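Local coordinates for protein cyclic GMP-AMP synthase-like receptor (Tribolium castaneum, PDB 7LT2) that senses double-stranded RNA in the cytoplasm and, in response, makes the cyclic dinucleotide 2',3'-cGAMP from ATP and GTP in innate immunity, at residues 8-11 with 12-16; 34-37 with 38-42; 145-148 with 149-153; 364-367 with 368-372. All coordinates share one frame; numbering follows the deposited sequence.

Contact 1: residues 8-11 with 12-16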
loop_
_atom_site.group_PDB
_atom_site.type_symbol
_atom_site.label_atom_id
_atom_site.label_comp_id
_atom_site.label_asym_id
_atom_site.label_seq_id
_atom_site.Cartn_x
_atom_site.Cartn_y
_atom_site.Cartn_z
ATOM N N ASP A 8 -18.197 -16.504 8.737
ATOM C CA ASP A 8 -17.497 -17.773 8.920
ATOM C C ASP A 8 -16.476 -18.009 7.810
ATOM O O ASP A 8 -15.339 -18.418 8.082
ATOM C CB ASP A 8 -18.521 -18.910 8.986
ATOM C CG ASP A 8 -17.884 -20.283 9.113
ATOM O OD1 ASP A 8 -17.180 -20.535 10.114
ATOM O OD2 ASP A 8 -18.111 -21.122 8.215
ATOM N N ILE A 9 -16.862 -17.756 6.557
ATOM C CA ILE A 9 -15.923 -17.858 5.439
ATOM C C ILE A 9 -14.725 -16.943 5.666
ATOM O O ILE A 9 -13.567 -17.341 5.484
ATOM C CB ILE A 9 -16.636 -17.529 4.114
ATOM C CG1 ILE A 9 -17.684 -18.599 3.788
ATOM C CG2 ILE A 9 -15.624 -17.374 2.975
ATOM C CD1 ILE A 9 -18.523 -18.264 2.577
ATOM N N ASN A 10 -14.993 -15.702 6.072
ATOM C CA ASN A 10 -13.927 -14.730 6.306
ATOM C C ASN A 10 -12.969 -15.211 7.389
ATOM O O ASN A 10 -11.746 -15.212 7.196
ATOM C CB ASN A 10 -14.546 -13.383 6.681
ATOM C CG ASN A 10 -13.512 -12.313 6.937
ATOM O OD1 ASN A 10 -12.434 -12.319 6.349
ATOM N ND2 ASN A 10 -13.838 -11.381 7.826
ATOM N N LYS A 11 -13.512 -15.645 8.532
ATOM C CA LYS A 11 -12.672 -16.085 9.643
ATOM C C LYS A 11 -11.810 -17.287 9.266
ATOM O O LYS A 11 -10.636 -17.363 9.650
ATOM C CB LYS A 11 -13.546 -16.422 10.850
ATOM C CG LYS A 11 -12.765 -16.884 12.064
ATOM C CD LYS A 11 -13.695 -17.236 13.211
ATOM C CE LYS A 11 -12.906 -17.675 14.432
ATOM N NZ LYS A 11 -12.015 -18.824 14.115
ATOM N N ARG A 12 -12.364 -18.236 8.520
ATOM C CA ARG A 12 -11.656 -19.491 8.311
ATOM C C ARG A 12 -10.808 -19.522 7.046
ATOM O O ARG A 12 -9.890 -20.346 6.963
ATOM C CB ARG A 12 -12.651 -20.654 8.293
ATOM C CG ARG A 12 -13.215 -20.990 9.670
ATOM C CD ARG A 12 -13.802 -22.394 9.680
ATOM N NE ARG A 12 -15.097 -22.452 9.017
ATOM C CZ ARG A 12 -15.529 -23.484 8.302
ATOM N NH1 ARG A 12 -14.751 -24.523 8.047
ATOM N NH2 ARG A 12 -16.773 -23.471 7.831
ATOM N N PHE A 13 -11.076 -18.661 6.064
ATOM C CA PHE A 13 -10.381 -18.771 4.789
ATOM C C PHE A 13 -9.871 -17.455 4.225
ATOM O O PHE A 13 -9.239 -17.471 3.165
ATOM C CB PHE A 13 -11.290 -19.459 3.755
ATOM C CG PHE A 13 -11.486 -20.913 4.034
ATOM C CD1 PHE A 13 -12.468 -21.337 4.913
ATOM C CD2 PHE A 13 -10.655 -21.858 3.456
ATOM C CE1 PHE A 13 -12.624 -22.671 5.202
ATOM C CE2 PHE A 13 -10.814 -23.197 3.737
ATOM C CZ PHE A 13 -11.797 -23.603 4.611
ATOM N N ILE A 14 -10.092 -16.328 4.893
ATOM C CA ILE A 14 -9.738 -15.048 4.296
ATOM C C ILE A 14 -8.803 -14.256 5.199
ATOM O O ILE A 14 -7.702 -13.886 4.781
ATOM C CB ILE A 14 -10.998 -14.234 3.954
ATOM C CG1 ILE A 14 -11.823 -14.967 2.894
ATOM C CG2 ILE A 14 -10.608 -12.855 3.433
ATOM C CD1 ILE A 14 -12.975 -14.155 2.352
ATOM N N SER A 15 -9.222 -13.995 6.434
ATOM C CA SER A 15 -8.542 -13.021 7.285
ATOM C C SER A 15 -7.597 -13.699 8.269
ATOM O O SER A 15 -8.000 -14.606 9.002
ATOM C CB SER A 15 -9.550 -12.168 8.058
ATOM O OG SER A 15 -10.256 -11.299 7.195
ATOM N N LEU A 16 -6.351 -13.223 8.305
ATOM C CA LEU A 16 -5.441 -13.615 9.369
ATOM C C LEU A 16 -6.015 -13.172 10.713
ATOM O O LEU A 16 -6.519 -12.049 10.830
ATOM C CB LEU A 16 -4.059 -12.986 9.151
ATOM C CG LEU A 16 -2.929 -13.488 10.058
ATOM C CD1 LEU A 16 -2.499 -14.888 9.666
ATOM C CD2 LEU A 16 -1.734 -12.538 10.050
HETATM O O HOH W 1 -12.182 -9.056 8.646
HETATM O O HOH W 2 -9.300 -15.681 11.173
#

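Contact 2: residues 34-37 with 38-42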
loop_
_atom_site.group_PDB
_atom_site.type_symbol
_atom_site.label_atom_id
_atom_site.label_comp_id
_atom_site.label_asym_id
_atom_site.label_seq_id
_atom_site.Cartn_x
_atom_site.Cartn_y
_atom_site.Cartn_z
ATOM N N THR A 34 15.178 -0.735 13.952
ATOM C CA THR A 34 16.606 -1.007 14.089
ATOM C C THR A 34 17.341 -0.721 12.786
ATOM O O THR A 34 18.419 -0.113 12.790
ATOM C CB THR A 34 16.835 -2.457 14.515
ATOM O OG1 THR A 34 16.134 -2.716 15.738
ATOM C CG2 THR A 34 18.324 -2.719 14.729
ATOM N N PHE A 35 16.764 -1.135 11.657
ATOM C CA PHE A 35 17.421 -0.912 10.375
ATOM C C PHE A 35 17.482 0.573 10.029
ATOM O O PHE A 35 18.517 1.062 9.559
ATOM C CB PHE A 35 16.702 -1.698 9.274
ATOM C CG PHE A 35 17.460 -1.739 7.977
ATOM C CD1 PHE A 35 18.375 -2.745 7.726
ATOM C CD2 PHE A 35 17.273 -0.757 7.025
ATOM C CE1 PHE A 35 19.081 -2.774 6.536
ATOM C CE2 PHE A 35 17.973 -0.779 5.839
ATOM C CZ PHE A 35 18.882 -1.791 5.597
ATOM N N VAL A 36 16.387 1.307 10.253
ATOM C CA VAL A 36 16.360 2.723 9.890
ATOM C C VAL A 36 17.292 3.522 10.793
ATOM O O VAL A 36 17.946 4.474 10.341
ATOM C CB VAL A 36 14.912 3.254 9.920
ATOM C CG1 VAL A 36 14.873 4.787 9.878
ATOM C CG2 VAL A 36 14.126 2.674 8.753
ATOM N N GLU A 37 17.388 3.142 12.074
ATOM C CA GLU A 37 18.341 3.807 12.960
ATOM C C GLU A 37 19.768 3.603 12.471
ATOM O O GLU A 37 20.595 4.522 12.542
ATOM C CB GLU A 37 18.192 3.301 14.397
ATOM C CG GLU A 37 17.023 3.913 15.150
ATOM C CD GLU A 37 17.166 5.421 15.312
ATOM O OE1 GLU A 37 18.247 5.882 15.731
ATOM O OE2 GLU A 37 16.195 6.145 15.012
ATOM N N GLN A 38 20.075 2.406 11.963
ATOM C CA GLN A 38 21.402 2.172 11.401
ATOM C C GLN A 38 21.607 2.975 10.124
ATOM O O GLN A 38 22.711 3.473 9.872
ATOM C CB GLN A 38 21.613 0.678 11.147
ATOM C CG GLN A 38 23.040 0.302 10.742
ATOM C CD GLN A 38 24.024 0.366 11.899
ATOM O OE1 GLN A 38 23.672 0.747 13.019
ATOM N NE2 GLN A 38 25.271 -0.007 11.630
ATOM N N MET A 39 20.552 3.126 9.313
ATOM C CA MET A 39 20.641 3.974 8.126
ATOM C C MET A 39 21.052 5.398 8.488
ATOM O O MET A 39 21.863 6.016 7.785
ATOM C CB MET A 39 19.307 3.989 7.381
ATOM C CG MET A 39 18.948 2.694 6.669
ATOM S SD MET A 39 17.270 2.734 5.989
ATOM C CE MET A 39 17.410 4.033 4.759
ATOM N N LYS A 40 20.503 5.934 9.581
ATOM C CA LYS A 40 20.857 7.286 10.009
ATOM C C LYS A 40 22.345 7.404 10.320
ATOM O O LYS A 40 22.953 8.454 10.073
ATOM C CB LYS A 40 20.029 7.684 11.232
ATOM C CG LYS A 40 18.535 7.802 10.989
ATOM C CD LYS A 40 17.829 8.097 12.313
ATOM C CE LYS A 40 16.335 8.297 12.133
ATOM N NZ LYS A 40 15.667 8.518 13.458
ATOM N N THR A 41 22.953 6.345 10.868
ATOM C CA THR A 41 24.380 6.401 11.181
ATOM C C THR A 41 25.246 6.439 9.929
ATOM O O THR A 41 26.411 6.850 10.009
ATOM C CB THR A 41 24.809 5.208 12.041
ATOM O OG1 THR A 41 24.864 4.023 11.231
ATOM C CG2 THR A 41 23.847 4.994 13.192
ATOM N N GLN A 42 24.703 6.030 8.782
ATOM C CA GLN A 42 25.465 5.905 7.548
ATOM C C GLN A 42 25.364 7.118 6.634
ATOM O O GLN A 42 26.098 7.182 5.642
ATOM C CB GLN A 42 25.008 4.656 6.780
ATOM C CG GLN A 42 25.306 3.373 7.519
ATOM C CD GLN A 42 26.768 3.267 7.890
ATOM O OE1 GLN A 42 27.631 3.169 7.018
ATOM N NE2 GLN A 42 27.057 3.310 9.186
#

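Contact 3: residues 145-148 with 149-153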
loop_
_atom_site.group_PDB
_atom_site.type_symbol
_atom_site.label_atom_id
_atom_site.label_comp_id
_atom_site.label_asym_id
_atom_site.label_seq_id
_atom_site.Cartn_x
_atom_site.Cartn_y
_atom_site.Cartn_z
ATOM N N THR A 145 24.165 0.353 4.450
ATOM C CA THR A 145 23.694 -0.043 5.774
ATOM C C THR A 145 23.785 -1.552 5.969
ATOM O O THR A 145 24.256 -2.024 7.012
ATOM C CB THR A 145 22.258 0.445 5.965
ATOM O OG1 THR A 145 22.217 1.874 5.839
ATOM C CG2 THR A 145 21.730 0.050 7.339
ATOM N N LEU A 146 23.339 -2.328 4.974
ATOM C CA LEU A 146 23.414 -3.786 5.067
ATOM C C LEU A 146 24.837 -4.265 5.348
ATOM O O LEU A 146 25.036 -5.235 6.089
ATOM C CB LEU A 146 22.880 -4.417 3.780
ATOM C CG LEU A 146 21.371 -4.319 3.528
ATOM C CD1 LEU A 146 21.064 -4.604 2.065
ATOM C CD2 LEU A 146 20.613 -5.280 4.422
ATOM N N ASN A 147 25.841 -3.595 4.773
ATOM C CA ASN A 147 27.229 -4.009 4.966
ATOM C C ASN A 147 27.709 -3.840 6.401
ATOM O O ASN A 147 28.672 -4.509 6.796
ATOM C CB ASN A 147 28.165 -3.220 4.040
ATOM C CG ASN A 147 28.017 -3.609 2.586
ATOM O OD1 ASN A 147 27.568 -4.706 2.263
ATOM N ND2 ASN A 147 28.413 -2.706 1.695
ATOM N N THR A 148 27.077 -2.964 7.185
ATOM C CA THR A 148 27.504 -2.726 8.556
ATOM C C THR A 148 26.846 -3.662 9.562
ATOM O O THR A 148 27.208 -3.626 10.742
ATOM C CB THR A 148 27.217 -1.275 8.966
ATOM O OG1 THR A 148 25.801 -1.074 9.084
ATOM C CG2 THR A 148 27.781 -0.308 7.941
ATOM N N LEU A 149 25.902 -4.483 9.134
ATOM C CA LEU A 149 25.194 -5.372 10.040
ATOM C C LEU A 149 25.913 -6.707 10.141
ATOM O O LEU A 149 26.652 -7.099 9.232
ATOM C CB LEU A 149 23.761 -5.588 9.553
ATOM C CG LEU A 149 22.905 -4.329 9.396
ATOM C CD1 LEU A 149 21.509 -4.687 8.904
ATOM C CD2 LEU A 149 22.835 -3.556 10.700
ATOM N N PRO A 150 25.732 -7.430 11.247
ATOM C CA PRO A 150 26.303 -8.780 11.345
ATOM C C PRO A 150 25.655 -9.700 10.323
ATOM O O PRO A 150 24.429 -9.731 10.190
ATOM C CB PRO A 150 25.965 -9.214 12.779
ATOM C CG PRO A 150 25.558 -7.976 13.495
ATOM C CD PRO A 150 24.997 -7.050 12.463
ATOM N N TRP A 151 26.480 -10.444 9.598
ATOM C CA TRP A 151 25.991 -11.427 8.643
ATOM C C TRP A 151 26.219 -12.830 9.182
ATOM O O TRP A 151 27.280 -13.130 9.738
ATOM C CB TRP A 151 26.674 -11.289 7.280
ATOM C CG TRP A 151 26.342 -10.030 6.522
ATOM C CD1 TRP A 151 25.617 -8.964 6.969
ATOM C CD2 TRP A 151 26.735 -9.715 5.180
ATOM N NE1 TRP A 151 25.537 -8.000 5.985
ATOM C CE2 TRP A 151 26.214 -8.439 4.879
ATOM C CE3 TRP A 151 27.479 -10.387 4.205
ATOM C CZ2 TRP A 151 26.414 -7.823 3.641
ATOM C CZ3 TRP A 151 27.678 -9.773 2.977
ATOM C CH2 TRP A 151 27.146 -8.504 2.706
ATOM N N VAL A 152 25.211 -13.681 9.022
ATOM C CA VAL A 152 25.336 -15.106 9.273
ATOM C C VAL A 152 25.058 -15.827 7.963
ATOM O O VAL A 152 24.520 -15.250 7.014
ATOM C CB VAL A 152 24.383 -15.596 10.385
ATOM C CG1 VAL A 152 24.657 -14.858 11.683
ATOM C CG2 VAL A 152 22.932 -15.417 9.960
ATOM N N ASN A 153 25.447 -17.097 7.913
ATOM C CA ASN A 153 25.161 -17.973 6.767
ATOM C C ASN A 153 25.717 -17.300 5.513
ATOM O O ASN A 153 26.906 -16.945 5.493
ATOM C CB ASN A 153 23.667 -18.281 6.753
ATOM C CG ASN A 153 23.325 -19.473 5.882
ATOM O OD1 ASN A 153 23.693 -19.528 4.707
ATOM N ND2 ASN A 153 22.626 -20.445 6.460
#

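Contact 4: residues 364-367 with 368-372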
loop_
_atom_site.group_PDB
_atom_site.type_symbol
_atom_site.label_atom_id
_atom_site.label_comp_id
_atom_site.label_asym_id
_atom_site.label_seq_id
_atom_site.Cartn_x
_atom_site.Cartn_y
_atom_site.Cartn_z
ATOM N N HIS A 364 -18.573 -20.093 -5.026
ATOM C CA HIS A 364 -17.919 -19.171 -5.945
ATOM C C HIS A 364 -16.662 -18.549 -5.362
ATOM O O HIS A 364 -15.735 -18.226 -6.112
ATOM C CB HIS A 364 -18.877 -18.048 -6.355
ATOM C CG HIS A 364 -20.047 -18.513 -7.162
ATOM N ND1 HIS A 364 -19.978 -18.717 -8.523
ATOM C CD2 HIS A 364 -21.320 -18.803 -6.801
ATOM C CE1 HIS A 364 -21.154 -19.125 -8.965
ATOM N NE2 HIS A 364 -21.986 -19.184 -7.941
ATOM N N LEU A 365 -16.613 -18.362 -4.043
ATOM C CA LEU A 365 -15.470 -17.693 -3.432
ATOM C C LEU A 365 -14.275 -18.623 -3.269
ATOM O O LEU A 365 -13.129 -18.179 -3.401
ATOM C CB LEU A 365 -15.868 -17.114 -2.072
ATOM C CG LEU A 365 -16.425 -15.687 -2.041
ATOM C CD1 LEU A 365 -17.534 -15.488 -3.062
ATOM C CD2 LEU A 365 -16.925 -15.367 -0.645
ATOM N N LEU A 366 -14.514 -19.901 -3.000
ATOM C CA LEU A 366 -13.457 -20.839 -2.656
ATOM C C LEU A 366 -13.082 -21.706 -3.851
ATOM O O LEU A 366 -13.925 -22.055 -4.681
ATOM C CB LEU A 366 -13.892 -21.730 -1.488
ATOM C CG LEU A 366 -14.310 -20.989 -0.216
ATOM C CD1 LEU A 366 -14.666 -21.964 0.895
ATOM C CD2 LEU A 366 -13.205 -20.036 0.234
ATOM N N THR A 367 -11.797 -22.040 -3.936
ATOM C CA THR A 367 -11.379 -23.097 -4.835
ATOM C C THR A 367 -12.030 -24.403 -4.399
ATOM O O THR A 367 -12.526 -24.531 -3.275
ATOM C CB THR A 367 -9.855 -23.239 -4.835
ATOM O OG1 THR A 367 -9.415 -23.708 -3.555
ATOM C CG2 THR A 367 -9.193 -21.895 -5.118
ATOM N N LYS A 368 -12.045 -25.380 -5.306
ATOM C CA LYS A 368 -12.616 -26.673 -4.950
ATOM C C LYS A 368 -11.865 -27.288 -3.778
ATOM O O LYS A 368 -12.470 -27.908 -2.897
ATOM C CB LYS A 368 -12.613 -27.601 -6.162
ATOM C CG LYS A 368 -13.262 -26.954 -7.373
ATOM C CD LYS A 368 -13.826 -27.962 -8.347
ATOM C CE LYS A 368 -14.662 -27.243 -9.387
ATOM N NZ LYS A 368 -15.330 -28.202 -10.281
ATOM N N GLU A 369 -10.548 -27.081 -3.725
ATOM C CA GLU A 369 -9.753 -27.606 -2.620
ATOM C C GLU A 369 -10.079 -26.892 -1.314
ATOM O O GLU A 369 -10.177 -27.533 -0.261
ATOM C CB GLU A 369 -8.263 -27.487 -2.948
ATOM C CG GLU A 369 -7.803 -28.397 -4.086
ATOM C CD GLU A 369 -8.273 -27.931 -5.460
ATOM O OE1 GLU A 369 -8.522 -26.717 -5.628
ATOM O OE2 GLU A 369 -8.396 -28.784 -6.368
ATOM N N GLU A 370 -10.247 -25.566 -1.360
ATOM C CA GLU A 370 -10.686 -24.836 -0.173
ATOM C C GLU A 370 -12.092 -25.250 0.239
ATOM O O GLU A 370 -12.393 -25.357 1.433
ATOM C CB GLU A 370 -10.638 -23.328 -0.425
ATOM C CG GLU A 370 -9.253 -22.702 -0.388
ATOM C CD GLU A 370 -9.261 -21.287 -0.924
ATOM O OE1 GLU A 370 -10.168 -20.971 -1.725
ATOM O OE2 GLU A 370 -8.375 -20.489 -0.546
ATOM N N TYR A 371 -12.974 -25.480 -0.738
ATOM C CA TYR A 371 -14.355 -25.815 -0.416
ATOM C C TYR A 371 -14.453 -27.144 0.322
ATOM O O TYR A 371 -15.317 -27.309 1.192
ATOM C CB TYR A 371 -15.199 -25.852 -1.690
ATOM C CG TYR A 371 -16.682 -25.938 -1.422
ATOM C CD1 TYR A 371 -17.436 -24.792 -1.215
ATOM C CD2 TYR A 371 -17.331 -27.166 -1.378
ATOM C CE1 TYR A 371 -18.793 -24.867 -0.967
ATOM C CE2 TYR A 371 -18.687 -27.248 -1.135
ATOM C CZ TYR A 371 -19.412 -26.096 -0.930
ATOM O OH TYR A 371 -20.765 -26.173 -0.686
ATOM N N THR A 372 -13.584 -28.101 -0.009
ATOM C CA THR A 372 -13.576 -29.370 0.706
ATOM C C THR A 372 -13.196 -29.168 2.168
ATOM O O THR A 372 -13.846 -29.706 3.070
ATOM C CB THR A 372 -12.620 -30.348 0.021
ATOM O OG1 THR A 372 -13.116 -30.666 -1.287
ATOM C CG2 THR A 372 -12.489 -31.625 0.838
#

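Contact 1: residues 8-11 with 12-16
Arg12 reaches back one helical turn to Asp8 and holds its carboxylate side-on. Its CB and CG pass beside the Asp8 backbone O, at 3.5 Å and 3.7 Å, and CD runs on toward OD1. The bend at chi3 (-76°) then swings the guanidinium round, bringing NE to Asp8 OD1 at 3.0 Å and NH2 to Asp8 OD2 at 2.7 Å. The NH2 bond uses the syn lone pair and is nearly straight, whereas NE meets its oxygen on the syn side but well out of the carboxylate plane, consistent with the 35° between the two planes. One turn further on, Asn10 O accepts from both Ile14 N and Ser15 N, which approach from opposite faces of its carbonyl plane. Ser15 OG donates to Asn10 OD1 over a short 2.5 Å and also hydrogen-bonds Lys263 NZ, and one water joins it to Asn10 ND2; a second water links Lys11 O with Ser15 O. The ion pair fixes the guanidinium within its own helix, while NH1 reaches the carbonyls of Tyr374 and Glu378, near the C-terminal end of the chain. All three guanidinium nitrogens thus have partners, which would hold Arg12 in one orientation.

Contact 2: residues 34-37 with 38-42
Phe35 holds its ring out from the helix with CG opposite the backbone N (chi1 -169°), while Met39, one turn on, sets CG beside its own backbone N and runs straight through chi2, so that its sulfur arrives beside the ring. SD lies 3.6 Å from Phe35 CE2, and its line to the ring centroid stands 71° off the ring normal, an oblique Met-aromatic contact. The approach is carried by one side of the ring, CD2 and CE2, with Met39 CG close to the same two carbons. Val36 CG2 touches the sulfur from another direction at 4.2 Å. Glu37 folds at chi2 and Lys40 stretches out fully, and the two side chains cross so that Lys40 NZ binds Glu37 OE2 at 2.9 Å. In this i to i+3 salt bridge NZ meets OE2 on its syn side, well out of the carboxylate plane. Further along, Thr41 OG1 donates to Gln38 O at 2.6 Å, in the carbonyl plane and on a lone pair, and in turn accepts from Gln42 NE2. Backbone bonds from Gln38, Met39 and Lys40 to the residues four earlier keep the turns regular. Phe35 and Met39 also pack on helix 131-147, and Met39 reaches Phe46 of the next helix. The pattern is that of an amphipathic helix, here the C-terminal end of the long helix 18-42, which lies against the nucleotidyltransferase core: apolar side chains face inward, with the Glu37–Lys40 pair toward the exposed side, the Lys40 side chain also packing on Phe46 and Phe50.

Contact 3: residues 145-148 with 149-153
Two hydrogen bonds converge on Leu146 O across this turn. Trp151 NE1 donates to it at 2.8 Å, with the oxygen at the edge of the indole and tilted 16° from the ring plane, and Leu149 N donates at 3.3 Å; the two donors come from opposite faces of the carbonyl plane, neither lying on a lone pair. A step earlier, Thr145 O also takes two bonds, from Thr148 N and from Thr148 OG1, the latter in the carbonyl plane. With chi1 at 69° the Thr148 hydroxyl folds back over its own backbone to make this bond, and it meets Gln38 NE2 of helix 18-42 as well. The carbonyls of Thr145 and Leu146 are thus each taken up twice as the chain leaves helix 131-147 and passes into the short edge strand 151-152, which pairs with strand 156-161 of the mixed sheet in the nucleotidyltransferase domain. Van der Waals contacts fill in the rest. Leu149 CG lies 3.6 Å from Thr145 O, and the Leu149 side chain also packs on Leu159. Asn147 and Trp151 run side by side with amide and ring planes 52° apart, Asn147 OD1 being 3.6 Å from Trp151 CZ2, while the indole meets the ring of Trp170 on strand 164-171.

Contact 4: residues 364-367 with 368-372
The backbone leaves the helix 361-365 at Leu366, whose extended phi/psi of -101°/145° is followed by a second extended residue, Thr367, before the helix 368-375 begins. Thr367 is the N-cap. Its OG1, placed between the backbone N and carbonyl carbon by chi1 of 67°, accepts from Glu370 N at 3.0 Å in a nearly straight bond. Glu370 returns the bond: extended beyond CG, its side chain slants across Thr367 and OE1 accepts from Thr367 N at 2.9 Å. That oxygen is met on its anti side, somewhat out of the carboxylate plane, and a weak bond from Thr367 OG1 also reaches it. This reciprocal pair is a capping box, the classic N-terminal closure of a helix, in which side chains supply partners for amides that have no carbonyl one turn back. The carboxylate is not held by the box alone, since Glu370 OE1 also forms a salt bridge with Lys267 NZ of helix 258-272; both this cation and the N-terminal end of the helix would be expected to stabilise its negative charge. The first regular helical bond follows from Tyr371 N to Thr367 O at 2.7 Å. Leu366 crosses the Glu370 side chain at about a right angle, with its CB 3.8 Å from Glu370 CB and its CD2 beside OE1. Leu366 CB also makes an apolar contact with Tyr371 CB at 4.3 Å. The tyrosine side chain rests on Ala362 and Lys363 of the preceding helix.

Overall arrangement
From the N terminus, contact 1 lies in the last part of helix 5-13 and the turn after it, contact 2 in the final turns of helix 18-42; contact 3 turns the chain from helix 131-147 into the edge strand 151-152, and contact 4 joins helix 361-365 to helix 368-375. Each spans one local turn; the four follow in series and none nests or crosses. Contacts 1 and 4, centres about 13 Å apart, touch where Phe13 packs on Glu370 and Leu366, bringing the N-terminal helix against one near the C terminus. Contacts 2 and 3, equally close, join helix 18-42 to helix 131-147 through Phe35 on Leu146 and a probable hydrogen bond between Gln38 NE2 and Thr148 OG1.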